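Local coordinates for protein triphenylmethane reductase (Citrobacter sp., PDB 2JL1) that binds NADP and probably uses it to reduce triphenylmethane dyes, at residues Ala123-Ile128 with Phe137-Leu142; Thr105-Ala110 with Lys257-Lys262; Ala93-Gly98 with Arg129-Pro134; Leu178-Ala183 with Lys269-Leu274. All coordinates share one frame; numbering follows the deposited sequence.

Interaction 1 of 4, residues Ala123-Ile128 with Phe137-Leu142. With NAP (NADP nicotinamide-adenine-dinucleotide phosphate), chain B.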
# COMPACT_ATOMS: atom_id res chain seq x y z
N ALA A 123 -1.10 -2.15 2.11
CA ALA A 123 -0.30 -1.83 0.91
C ALA A 123 -0.78 -2.69 -0.27
O ALA A 123 -0.90 -2.20 -1.41
CB ALA A 123 1.21 -2.04 1.17
N THR A 124 -1.06 -3.97 0.01
CA THR A 124 -1.48 -4.93 -1.02
C THR A 124 -2.89 -4.61 -1.53
O THR A 124 -3.14 -4.64 -2.75
CB THR A 124 -1.38 -6.38 -0.49
OG1 THR A 124 -0.02 -6.61 -0.09
CG2 THR A 124 -1.78 -7.39 -1.60
N GLU A 125 -3.79 -4.27 -0.61
CA GLU A 125 -5.13 -3.79 -1.01
C GLU A 125 -5.05 -2.57 -1.95
O GLU A 125 -5.71 -2.55 -2.99
CB GLU A 125 -5.99 -3.45 0.21
CG GLU A 125 -6.61 -4.68 0.90
CD GLU A 125 -7.57 -4.33 2.04
OE1 GLU A 125 -8.02 -3.15 2.14
OE2 GLU A 125 -7.88 -5.26 2.83
N TYR A 126 -4.26 -1.56 -1.58
CA TYR A 126 -4.05 -0.41 -2.47
C TYR A 126 -3.43 -0.77 -3.80
O TYR A 126 -3.81 -0.19 -4.82
CB TYR A 126 -3.26 0.70 -1.77
CG TYR A 126 -4.11 1.50 -0.84
CD1 TYR A 126 -5.13 2.32 -1.35
CD2 TYR A 126 -3.92 1.44 0.53
CE1 TYR A 126 -5.94 3.07 -0.49
CE2 TYR A 126 -4.72 2.20 1.39
CZ TYR A 126 -5.73 3.00 0.86
OH TYR A 126 -6.52 3.74 1.69
N ALA A 127 -2.49 -1.72 -3.81
CA ALA A 127 -1.95 -2.24 -5.06
C ALA A 127 -3.03 -2.84 -5.96
O ALA A 127 -3.09 -2.55 -7.16
CB ALA A 127 -0.83 -3.27 -4.80
N ILE A 128 -3.89 -3.67 -5.39
CA ILE A 128 -5.00 -4.28 -6.15
C ILE A 128 -5.96 -3.21 -6.69
O ILE A 128 -6.47 -3.34 -7.82
CB ILE A 128 -5.76 -5.33 -5.30
CG1 ILE A 128 -4.86 -6.55 -5.10
CG2 ILE A 128 -7.13 -5.69 -5.96
CD1 ILE A 128 -5.27 -7.52 -3.91
N PHE A 137 -12.01 -8.06 -0.86
CA PHE A 137 -11.01 -8.12 0.20
C PHE A 137 -11.61 -8.94 1.34
O PHE A 137 -12.58 -8.54 1.99
CB PHE A 137 -10.60 -6.71 0.63
CG PHE A 137 -9.90 -5.93 -0.45
CD1 PHE A 137 -10.03 -4.55 -0.52
CD2 PHE A 137 -9.13 -6.58 -1.41
CE1 PHE A 137 -9.37 -3.82 -1.49
CE2 PHE A 137 -8.49 -5.84 -2.42
CZ PHE A 137 -8.62 -4.46 -2.45
N LEU A 138 -11.07 -10.14 1.48
CA LEU A 138 -11.48 -11.10 2.46
C LEU A 138 -10.57 -10.84 3.65
O LEU A 138 -9.46 -11.39 3.74
CB LEU A 138 -11.27 -12.53 1.91
CG LEU A 138 -12.08 -12.91 0.66
CD1 LEU A 138 -11.52 -14.18 -0.04
CD2 LEU A 138 -13.56 -13.08 1.00
N ARG A 139 -10.99 -9.95 4.54
CA ARG A 139 -10.10 -9.51 5.61
C ARG A 139 -10.21 -10.48 6.78
O ARG A 139 -11.12 -10.38 7.59
CB ARG A 139 -10.45 -8.09 6.05
CG ARG A 139 -10.13 -7.02 5.02
CD ARG A 139 -10.35 -5.67 5.64
NE ARG A 139 -9.59 -4.61 4.96
CZ ARG A 139 -9.41 -3.40 5.49
NH1 ARG A 139 -9.95 -3.10 6.67
NH2 ARG A 139 -8.70 -2.48 4.84
N ASN A 140 -9.29 -11.44 6.84
CA ASN A 140 -9.42 -12.55 7.79
C ASN A 140 -9.01 -12.15 9.20
O ASN A 140 -8.09 -11.36 9.37
CB ASN A 140 -8.59 -13.76 7.33
CG ASN A 140 -9.18 -14.45 6.11
OD1 ASN A 140 -10.34 -14.22 5.74
ND2 ASN A 140 -8.37 -15.26 5.45
N ALA A 141 -9.69 -12.72 10.19
CA ALA A 141 -9.24 -12.71 11.57
C ALA A 141 -7.98 -13.56 11.75
O ALA A 141 -7.63 -14.39 10.90
CB ALA A 141 -10.35 -13.27 12.48
N LEU A 142 -7.31 -13.38 12.89
CA LEU A 142 -6.36 -14.38 13.35
C LEU A 142 -7.02 -15.76 13.36
O LEU A 142 -8.22 -15.87 13.60
CB LEU A 142 -5.87 -14.03 14.75
CG LEU A 142 -5.18 -12.67 14.92
CD1 LEU A 142 -4.93 -12.44 16.44
CD2 LEU A 142 -3.85 -12.64 14.11
PA NAP B . 0.77 -21.73 5.23
O1A NAP B . 2.04 -21.44 5.95
O2A NAP B . 0.21 -23.08 5.46
O5B NAP B . 0.92 -21.47 3.67
C5B NAP B . 1.67 -20.42 3.10
C4B NAP B . 1.66 -20.71 1.61
O4B NAP B . 2.39 -19.72 0.89
C3B NAP B . 2.32 -22.06 1.36
O3B NAP B . 1.53 -22.82 0.48
C2B NAP B . 3.62 -21.71 0.68
O2B NAP B . 3.93 -22.65 -0.30
C1B NAP B . 3.26 -20.41 0.01
N9A NAP B . 4.49 -19.68 -0.33
C8A NAP B . 5.54 -19.35 0.48
N7A NAP B . 6.45 -18.69 -0.26
C5A NAP B . 6.00 -18.62 -1.54
C6A NAP B . 6.54 -18.07 -2.70
N6A NAP B . 7.73 -17.46 -2.69
N1A NAP B . 5.83 -18.15 -3.88
C2A NAP B . 4.60 -18.79 -3.90
N3A NAP B . 4.07 -19.32 -2.75
C4A NAP B . 4.77 -19.24 -1.59
O3 NAP B . -0.29 -20.59 5.70
PN NAP B . -1.87 -20.70 6.02
O1N NAP B . -2.48 -21.42 4.89
O2N NAP B . -2.05 -21.21 7.41
O5D NAP B . -2.34 -19.13 5.90
C5D NAP B . -2.32 -18.48 4.64
C4D NAP B . -1.75 -17.06 4.68
O4D NAP B . -2.42 -16.31 5.68
C3D NAP B . -0.27 -17.02 5.07
O3D NAP B . 0.62 -17.05 3.98
C2D NAP B . -0.11 -15.75 5.87
O2D NAP B . 0.21 -14.61 5.10
C1D NAP B . -1.50 -15.53 6.43
N1N NAP B . -1.48 -15.87 7.86
C2N NAP B . -2.56 -15.49 8.59
C3N NAP B . -2.59 -15.73 9.94
C7N NAP B . -3.74 -15.31 10.74
O7N NAP B . -3.74 -15.72 12.11
N7N NAP B . -4.67 -14.55 10.15
C4N NAP B . -1.55 -16.46 10.55
C5N NAP B . -0.51 -16.92 9.77
C6N NAP B . -0.45 -16.56 8.42
P2B NAP B . 4.92 -23.89 -0.00
O1X NAP B . 4.05 -25.10 0.31
O2X NAP B . 5.84 -23.63 1.18
O3X NAP B . 5.72 -24.08 -1.28
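One face of the Phe-137 ring carries the side chain of Glu-125. Its CG sits over the ring centre, a CH-pi contact of 3.6 Å from Glu-125 CG to the Phe-137 centroid. The carboxylate follows the same face, and its plane is 9° from that of the ring. Ile-128 comes in at the ring edge, where its CG2 lies 3.8 Å from Phe-137 CE2. The guanidinium of Arg-139 takes the carboxylate at its own edge. It grips side-on with two nitrogens, one to each oxygen. Arg-139 NE donates to the syn lone pair of Glu-125 OE2 at 2.8 Å. Arg-139 NH2 donates to Glu-125 OE1 at 2.9 Å with an N-H...O angle of 164°. The two bonds together limit rotation of the carboxylate and hold it against the ring. The Glu-125 chain is extended beyond CG (chi2 -175°), which carries the acid past the phenyl ring to the arginine. Arg-139 NH1 forms a second salt bridge, to Glu-111. The buried arginine therefore has two acidic partners, which would favour its charged form. Farther along the 137-142 segment, the carbonyl of Ala-141 accepts a bond from the nicotinamide amide, 3.1 Å from NAP N7N to Ala-141 O. Helix 117-130 and strand 135-140 run antiparallel here. They are the last two elements of the beta-alpha-beta unit 101-107, 117-130, 135-140. Such a unit is typical of the Rossmann fold, and the end of its second strand leads into the NADP site.

Interaction 2 of 4, residues Thr105-Ala110 with Lys257-Lys262; sequences TGYAFA and KGEASK. With GOL (glycerol), chain F.
The end of strand 101-107 of the Rossmann sheet and the turn after it meet the loop that follows helix 242-256, close to the NADP site. Residues Tyr-107 to Ala-110 form a type II turn, and Gly-258 to Ser-261 form a type I turn. Tyr-107 OH donates to Glu-259 OE2 at a modelled distance of 2.4 Å. This is shorter than a normal hydrogen bond, so its exact geometry is doubtful. The carboxylate lies at the ring edge and nearly coplanar with it, 11° between the planes. Glu-259 is bent at chi2 (75°), which turns its acid toward the tyrosine. Phe-109 makes the second contact. Lys-262 CB lies over one face of its ring, toward the rim, 3.9 Å from the Phe-109 centroid. Farther along the lysine, CE approaches Phe-109 CD1 at 3.6 Å. The ammonium group itself pairs with Glu-112. A glycerol, probably from the crystallisation liquor, lies between the loops, but its fit is partly too close and its bonds are uncertain. Ser-113 OG also bonds Glu-259 OE2, and the backbone N of Ile-114 bonds OE1. With these partners on both oxygens, the carboxylate would be held in place near Tyr-107.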
# COMPACT_ATOMS: atom_id res chain seq x y z
N THR A 105 -6.75 -12.37 0.58
CA THR A 105 -6.83 -12.65 2.01
C THR A 105 -6.01 -11.62 2.79
O THR A 105 -4.77 -11.74 2.93
CB THR A 105 -6.31 -14.07 2.37
OG1 THR A 105 -4.95 -14.20 1.95
CG2 THR A 105 -7.17 -15.15 1.70
N GLY A 106 -6.73 -10.62 3.29
CA GLY A 106 -6.13 -9.50 4.04
C GLY A 106 -6.28 -9.76 5.53
O GLY A 106 -6.25 -10.90 5.97
N TYR A 107 -6.42 -8.69 6.29
CA TYR A 107 -6.42 -8.80 7.75
C TYR A 107 -7.51 -7.84 8.24
O TYR A 107 -7.55 -6.68 7.82
CB TYR A 107 -5.03 -8.46 8.29
CG TYR A 107 -4.88 -8.52 9.79
CD1 TYR A 107 -5.16 -9.70 10.49
CD2 TYR A 107 -4.43 -7.40 10.50
CE1 TYR A 107 -5.02 -9.77 11.89
CE2 TYR A 107 -4.28 -7.46 11.91
CZ TYR A 107 -4.58 -8.65 12.59
OH TYR A 107 -4.45 -8.73 13.98
N ALA A 108 -8.42 -8.36 9.07
CA ALA A 108 -9.59 -7.62 9.52
C ALA A 108 -9.16 -6.42 10.32
O ALA A 108 -8.19 -6.48 11.10
CB ALA A 108 -10.50 -8.52 10.36
N PHE A 109 -9.88 -5.34 10.14
CA PHE A 109 -9.65 -4.10 10.86
C PHE A 109 -8.21 -3.60 10.77
O PHE A 109 -7.69 -3.00 11.72
CB PHE A 109 -10.14 -4.23 12.31
CG PHE A 109 -11.57 -4.68 12.40
CD1 PHE A 109 -12.60 -3.84 11.96
CD2 PHE A 109 -11.88 -5.93 12.87
CE1 PHE A 109 -13.94 -4.26 12.02
CE2 PHE A 109 -13.21 -6.35 12.95
CZ PHE A 109 -14.24 -5.51 12.52
N ALA A 110 -7.58 -3.82 9.61
CA ALA A 110 -6.14 -3.53 9.46
C ALA A 110 -5.79 -2.07 9.81
O ALA A 110 -4.73 -1.81 10.42
CB ALA A 110 -5.68 -3.87 8.03
N LYS A 257 -3.84 -5.70 24.21
CA LYS A 257 -4.10 -4.28 23.91
C LYS A 257 -5.30 -4.07 22.97
O LYS A 257 -5.48 -2.96 22.42
CB LYS A 257 -2.83 -3.65 23.28
CG LYS A 257 -1.70 -3.47 24.32
CD LYS A 257 -0.33 -3.25 23.68
CE LYS A 257 0.74 -3.07 24.75
NZ LYS A 257 2.09 -3.09 24.07
N GLY A 258 -6.12 -5.11 22.80
CA GLY A 258 -7.36 -4.98 22.06
C GLY A 258 -7.29 -5.25 20.55
O GLY A 258 -8.25 -4.98 19.84
N GLU A 259 -6.16 -5.78 20.09
CA GLU A 259 -5.93 -6.05 18.67
C GLU A 259 -7.02 -6.91 18.02
O GLU A 259 -7.36 -6.70 16.86
CB GLU A 259 -4.55 -6.72 18.49
CG GLU A 259 -4.24 -7.29 17.08
CD GLU A 259 -3.92 -6.21 16.07
OE1 GLU A 259 -3.69 -5.04 16.46
OE2 GLU A 259 -3.94 -6.55 14.88
N ALA A 260 -7.54 -7.88 18.75
CA ALA A 260 -8.50 -8.81 18.15
C ALA A 260 -9.90 -8.68 18.78
O ALA A 260 -10.70 -9.60 18.75
CB ALA A 260 -7.95 -10.25 18.23
N SER A 261 -10.20 -7.49 19.27
CA SER A 261 -11.36 -7.28 20.13
C SER A 261 -12.57 -6.72 19.38
O SER A 261 -13.65 -6.59 19.95
CB SER A 261 -11.00 -6.29 21.24
OG SER A 261 -10.71 -5.01 20.71
N LYS A 262 -12.40 -6.34 18.12
CA LYS A 262 -13.54 -5.83 17.32
C LYS A 262 -14.29 -6.92 16.55
O LYS A 262 -13.69 -7.86 16.09
CB LYS A 262 -13.07 -4.76 16.35
CG LYS A 262 -12.76 -3.44 17.01
CD LYS A 262 -11.88 -2.57 16.15
CE LYS A 262 -12.62 -1.89 15.02
NZ LYS A 262 -11.68 -0.94 14.32
C1 GOL F . -7.64 -9.74 14.61
O1 GOL F . -8.26 -11.00 14.39
C2 GOL F . -8.25 -8.63 13.72
O2 GOL F . -9.28 -7.97 14.38
C3 GOL F . -7.18 -7.57 13.41
O3 GOL F . -7.57 -6.24 13.65
O HOH W 1 -7.17 -4.04 14.82

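Interaction 3 of 4, residues Ala93-Gly98 with Arg129-Pro134; sequences AARDAG and RTTNIP. With GOL (glycerol), chain G.
Asp-96 OD1 is gripped by two nitrogens of the adjacent Arg-95, NE and NH2, each at 2.8 Å from that oxygen. The guanidinium is side-on, and Asp-96 OD1 lies 7° out of its plane for both bonds. Asp-96 OD2 has its own salt bridge, to Lys-92. This pairing lies where helix 80-96 meets the end of helix 117-130, two neighbouring helices of the Rossmann domain. Helix 80-96 is closed by a Schellman motif with Gly-98 at positive phi. Arg-95 is bent at chi2 and chi3, and this folds the guanidinium back beside Asp-96. The aliphatic part of the arginine runs alongside Thr-131. Arg-95 CB touches Thr-131 CG2 at 3.9 Å, and the two side chains run past each other in opposite directions. The charged end of Arg-95 leads away to the subunit interface, where NH1 forms a salt bridge with Asp-79 of the second subunit. A glycerol, probably from the crystallisation liquor, also receives a weak bond from NH1 and donates to Thr-130 O. Across the contact Ile-133 CD1 rests on the helix backbone, 4.0 Å from Arg-95 CA. Thr-131 OG1 bonds back to Ile-128 O in the last helical turn. The same Thr-131 OG1 accepts from Ile-133 N at 3.1 Å, with an N-H...O angle of 164°, and so closes an ST turn.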
# COMPACT_ATOMS: atom_id res chain seq x y z
N ALA A 93 1.33 -9.20 -12.17
CA ALA A 93 1.12 -10.40 -12.98
C ALA A 93 -0.38 -10.63 -13.26
O ALA A 93 -0.78 -10.87 -14.42
CB ALA A 93 1.73 -11.62 -12.33
N ALA A 94 -1.20 -10.48 -12.23
CA ALA A 94 -2.65 -10.58 -12.36
C ALA A 94 -3.19 -9.53 -13.33
O ALA A 94 -3.98 -9.85 -14.22
CB ALA A 94 -3.33 -10.48 -10.97
N ARG A 95 -2.76 -8.27 -13.17
CA ARG A 95 -3.17 -7.21 -14.09
C ARG A 95 -2.78 -7.59 -15.54
O ARG A 95 -3.63 -7.58 -16.44
CB ARG A 95 -2.55 -5.86 -13.68
CG ARG A 95 -3.13 -4.61 -14.39
CD ARG A 95 -2.62 -4.45 -15.84
NE ARG A 95 -1.17 -4.46 -15.94
CZ ARG A 95 -0.40 -3.39 -15.82
NH1 ARG A 95 -0.94 -2.19 -15.61
NH2 ARG A 95 0.91 -3.51 -15.92
N ASP A 96 -1.50 -7.93 -15.74
CA ASP A 96 -0.96 -8.25 -17.08
C ASP A 96 -1.65 -9.44 -17.73
O ASP A 96 -1.79 -9.48 -18.94
CB ASP A 96 0.54 -8.54 -17.02
CG ASP A 96 1.38 -7.32 -16.63
OD1 ASP A 96 0.84 -6.20 -16.67
OD2 ASP A 96 2.57 -7.51 -16.29
N ALA A 97 -2.06 -10.41 -16.92
CA ALA A 97 -2.76 -11.59 -17.42
C ALA A 97 -4.25 -11.34 -17.73
O ALA A 97 -4.92 -12.22 -18.25
CB ALA A 97 -2.61 -12.75 -16.45
N GLY A 98 -4.77 -10.17 -17.39
CA GLY A 98 -6.17 -9.87 -17.65
C GLY A 98 -7.15 -10.65 -16.77
O GLY A 98 -8.27 -10.98 -17.20
N ARG A 129 -6.21 -2.17 -5.89
CA ARG A 129 -7.05 -1.06 -6.36
C ARG A 129 -6.50 -0.38 -7.63
O ARG A 129 -7.29 -0.02 -8.51
CB ARG A 129 -7.34 -0.05 -5.25
CG ARG A 129 -8.21 -0.60 -4.11
CD ARG A 129 -8.39 0.43 -3.01
NE ARG A 129 -9.18 -0.06 -1.87
CZ ARG A 129 -10.51 -0.04 -1.80
NH1 ARG A 129 -11.24 0.43 -2.82
NH2 ARG A 129 -11.13 -0.49 -0.71
N THR A 130 -5.18 -0.24 -7.76
CA THR A 130 -4.56 0.35 -8.97
C THR A 130 -4.81 -0.42 -10.27
O THR A 130 -4.64 0.13 -11.37
CB THR A 130 -3.03 0.56 -8.83
OG1 THR A 130 -2.34 -0.70 -9.01
CG2 THR A 130 -2.70 1.16 -7.50
N THR A 131 -5.18 -1.69 -10.15
CA THR A 131 -5.40 -2.49 -11.33
C THR A 131 -6.77 -2.28 -11.98
O THR A 131 -6.96 -2.67 -13.13
CB THR A 131 -5.27 -3.98 -11.06
OG1 THR A 131 -6.38 -4.39 -10.25
CG2 THR A 131 -3.96 -4.30 -10.36
N ASN A 132 -7.73 -1.74 -11.24
CA ASN A 132 -9.12 -1.66 -11.74
C ASN A 132 -9.80 -3.03 -11.94
O ASN A 132 -10.89 -3.10 -12.51
CB ASN A 132 -9.18 -0.85 -13.05
CG ASN A 132 -8.70 0.58 -12.87
OD1 ASN A 132 -8.99 1.21 -11.84
ND2 ASN A 132 -7.97 1.11 -13.86
N ILE A 133 -9.17 -4.12 -11.49
CA ILE A 133 -9.84 -5.42 -11.47
C ILE A 133 -10.86 -5.43 -10.32
O ILE A 133 -10.53 -5.05 -9.19
CB ILE A 133 -8.85 -6.61 -11.29
CG1 ILE A 133 -7.73 -6.60 -12.35
CG2 ILE A 133 -9.60 -7.96 -11.33
CD1 ILE A 133 -6.60 -7.67 -12.06
N PRO A 134 -12.12 -5.84 -10.61
CA PRO A 134 -13.13 -6.06 -9.57
C PRO A 134 -12.54 -6.93 -8.46
O PRO A 134 -12.03 -8.01 -8.75
CB PRO A 134 -14.22 -6.85 -10.30
CG PRO A 134 -14.07 -6.44 -11.74
CD PRO A 134 -12.63 -6.15 -11.97
C1 GOL G . -2.46 1.86 -15.42
O1 GOL G . -2.02 3.03 -14.76
C2 GOL G . -3.29 0.98 -14.49
O2 GOL G . -2.46 0.34 -13.54
C3 GOL G . -3.99 -0.07 -15.33
O3 GOL G . -3.99 -1.28 -14.61

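Interaction 4 of 4, residues Leu178-Ala183 with Lys269-Leu274; sequences LALAAA and KLIGSL
The contact is apolar, made chiefly by Ile-271 with Leu-180 and Ala-181. The methyl group CG2 of Ile-271 does most of the touching. It lies 3.8 Å from Ala-181 CB and reaches the helix backbone, 3.6 Å from Ala-181 CA. The small alanine side chain is consistent with this close approach. Leu-180 meets the same residue from the next position on the helix. Its CG is 3.9 Å from Ile-271 CG2, and its branch CD2 is 4.1 Å from Ile-271 CB. The chi1 of Ile-271 (71°) sets CG2 anti to the carbonyl carbon, and this is the branch that meets Ala-181.

Backbone geometry sets the limits of the contact. Helix 266-271 ends at Ile-271, and Gly-272 leaves helical angles with positive phi, so the chain turns away just after the touching residue. Hydrogen bonds within the other segment keep helix 175-186 regular, such as Ala-182 N to Leu-178 O.

Beyond the two segments, Ile-271 also packs on Glu-177. Ala-181 touches Leu-198, and Leu-270 touches Tyr-196. Helices 175-186 and 266-271 thus both lie against strand 194-198 and pack on each other. This layering of helices over a parallel sheet is characteristic of an NADP-binding Rossmann fold.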
# COMPACT_ATOMS: atom_id res chain seq x y z
N LEU A 178 -12.83 -19.68 7.39
CA LEU A 178 -12.32 -18.64 6.49
C LEU A 178 -12.18 -19.17 5.07
O LEU A 178 -12.45 -18.46 4.10
CB LEU A 178 -10.97 -18.12 6.96
CG LEU A 178 -11.08 -17.39 8.29
CD1 LEU A 178 -9.67 -17.20 8.92
CD2 LEU A 178 -11.85 -16.07 8.11
N ALA A 179 -11.81 -20.44 4.95
CA ALA A 179 -11.68 -21.08 3.64
C ALA A 179 -13.03 -21.26 2.98
O ALA A 179 -13.16 -21.13 1.75
CB ALA A 179 -10.99 -22.43 3.78
N LEU A 180 -14.02 -21.61 3.79
CA LEU A 180 -15.41 -21.74 3.35
C LEU A 180 -15.93 -20.40 2.82
O LEU A 180 -16.57 -20.35 1.78
CB LEU A 180 -16.30 -22.29 4.48
CG LEU A 180 -17.80 -22.33 4.24
CD1 LEU A 180 -18.15 -23.09 2.91
CD2 LEU A 180 -18.53 -22.98 5.42
N ALA A 181 -15.62 -19.33 3.54
CA ALA A 181 -15.98 -17.97 3.12
C ALA A 181 -15.35 -17.57 1.80
O ALA A 181 -16.01 -16.97 0.94
CB ALA A 181 -15.59 -16.96 4.21
N ALA A 182 -14.06 -17.87 1.64
CA ALA A 182 -13.38 -17.62 0.38
C ALA A 182 -14.04 -18.41 -0.78
O ALA A 182 -14.34 -17.84 -1.85
CB ALA A 182 -11.91 -17.97 0.53
N ALA A 183 -14.30 -19.70 -0.55
CA ALA A 183 -14.97 -20.56 -1.54
C ALA A 183 -16.39 -20.09 -1.88
O ALA A 183 -16.80 -20.11 -3.06
CB ALA A 183 -14.96 -22.03 -1.09
N LYS A 269 -22.92 -13.85 8.21
CA LYS A 269 -23.84 -13.60 7.09
C LYS A 269 -23.47 -14.36 5.82
O LYS A 269 -24.35 -14.85 5.11
CB LYS A 269 -23.96 -12.10 6.82
CG LYS A 269 -24.75 -11.41 7.93
CD LYS A 269 -24.87 -9.91 7.74
CE LYS A 269 -26.03 -9.42 8.59
NZ LYS A 269 -25.78 -8.06 9.13
N LEU A 270 -22.18 -14.50 5.56
CA LEU A 270 -21.68 -15.19 4.38
C LEU A 270 -21.80 -16.72 4.45
O LEU A 270 -22.16 -17.37 3.44
CB LEU A 270 -20.20 -14.83 4.19
CG LEU A 270 -19.58 -14.38 2.86
CD1 LEU A 270 -20.13 -15.11 1.65
CD2 LEU A 270 -19.76 -12.89 2.69
N ILE A 271 -21.49 -17.31 5.60
CA ILE A 271 -21.39 -18.77 5.73
C ILE A 271 -22.40 -19.44 6.68
O ILE A 271 -22.42 -20.67 6.77
CB ILE A 271 -19.94 -19.23 6.07
CG1 ILE A 271 -19.56 -18.87 7.52
CG2 ILE A 271 -18.93 -18.68 5.04
CD1 ILE A 271 -18.35 -19.62 8.04
N GLY A 272 -23.26 -18.65 7.34
CA GLY A 272 -24.18 -19.16 8.36
C GLY A 272 -23.51 -19.32 9.72
O GLY A 272 -22.52 -18.66 10.00
N SER A 273 -24.05 -20.20 10.57
CA SER A 273 -23.58 -20.39 11.95
C SER A 273 -22.09 -20.69 12.03
O SER A 273 -21.58 -21.45 11.20
CB SER A 273 -24.33 -21.54 12.64
OG SER A 273 -25.68 -21.21 12.85
N LEU A 274 -21.43 -20.10 13.03
CA LEU A 274 -20.01 -20.30 13.27
C LEU A 274 -19.81 -21.46 14.23
O LEU A 274 -20.66 -21.76 15.05
CB LEU A 274 -19.38 -19.04 13.88
CG LEU A 274 -19.56 -17.70 13.13
CD1 LEU A 274 -18.94 -16.54 13.90
CD2 LEU A 274 -19.02 -17.79 11.69

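From the N terminus, the 93-98 segment comes first and is joined to 129-134 by interaction 3, which closes a short loop that contains strand 101-107 and most of helix 117-130. Interaction 2 opens at 105-110 and closes only at 257-262, so it crosses interaction 3. Interaction 1 pairs 123-128 with 137-142, lies wholly within that long span, and also crosses interaction 3. Interaction 4 opens at 178-183 and closes at 269-274, crossing interaction 2. Interactions 1 and 2 meet through neighbouring strands 101-107 and 135-140. Interactions 1 and 3 share helix 117-130, which faces the second subunit. Interactions 2 and 4 tie the C-terminal part to the Rossmann core.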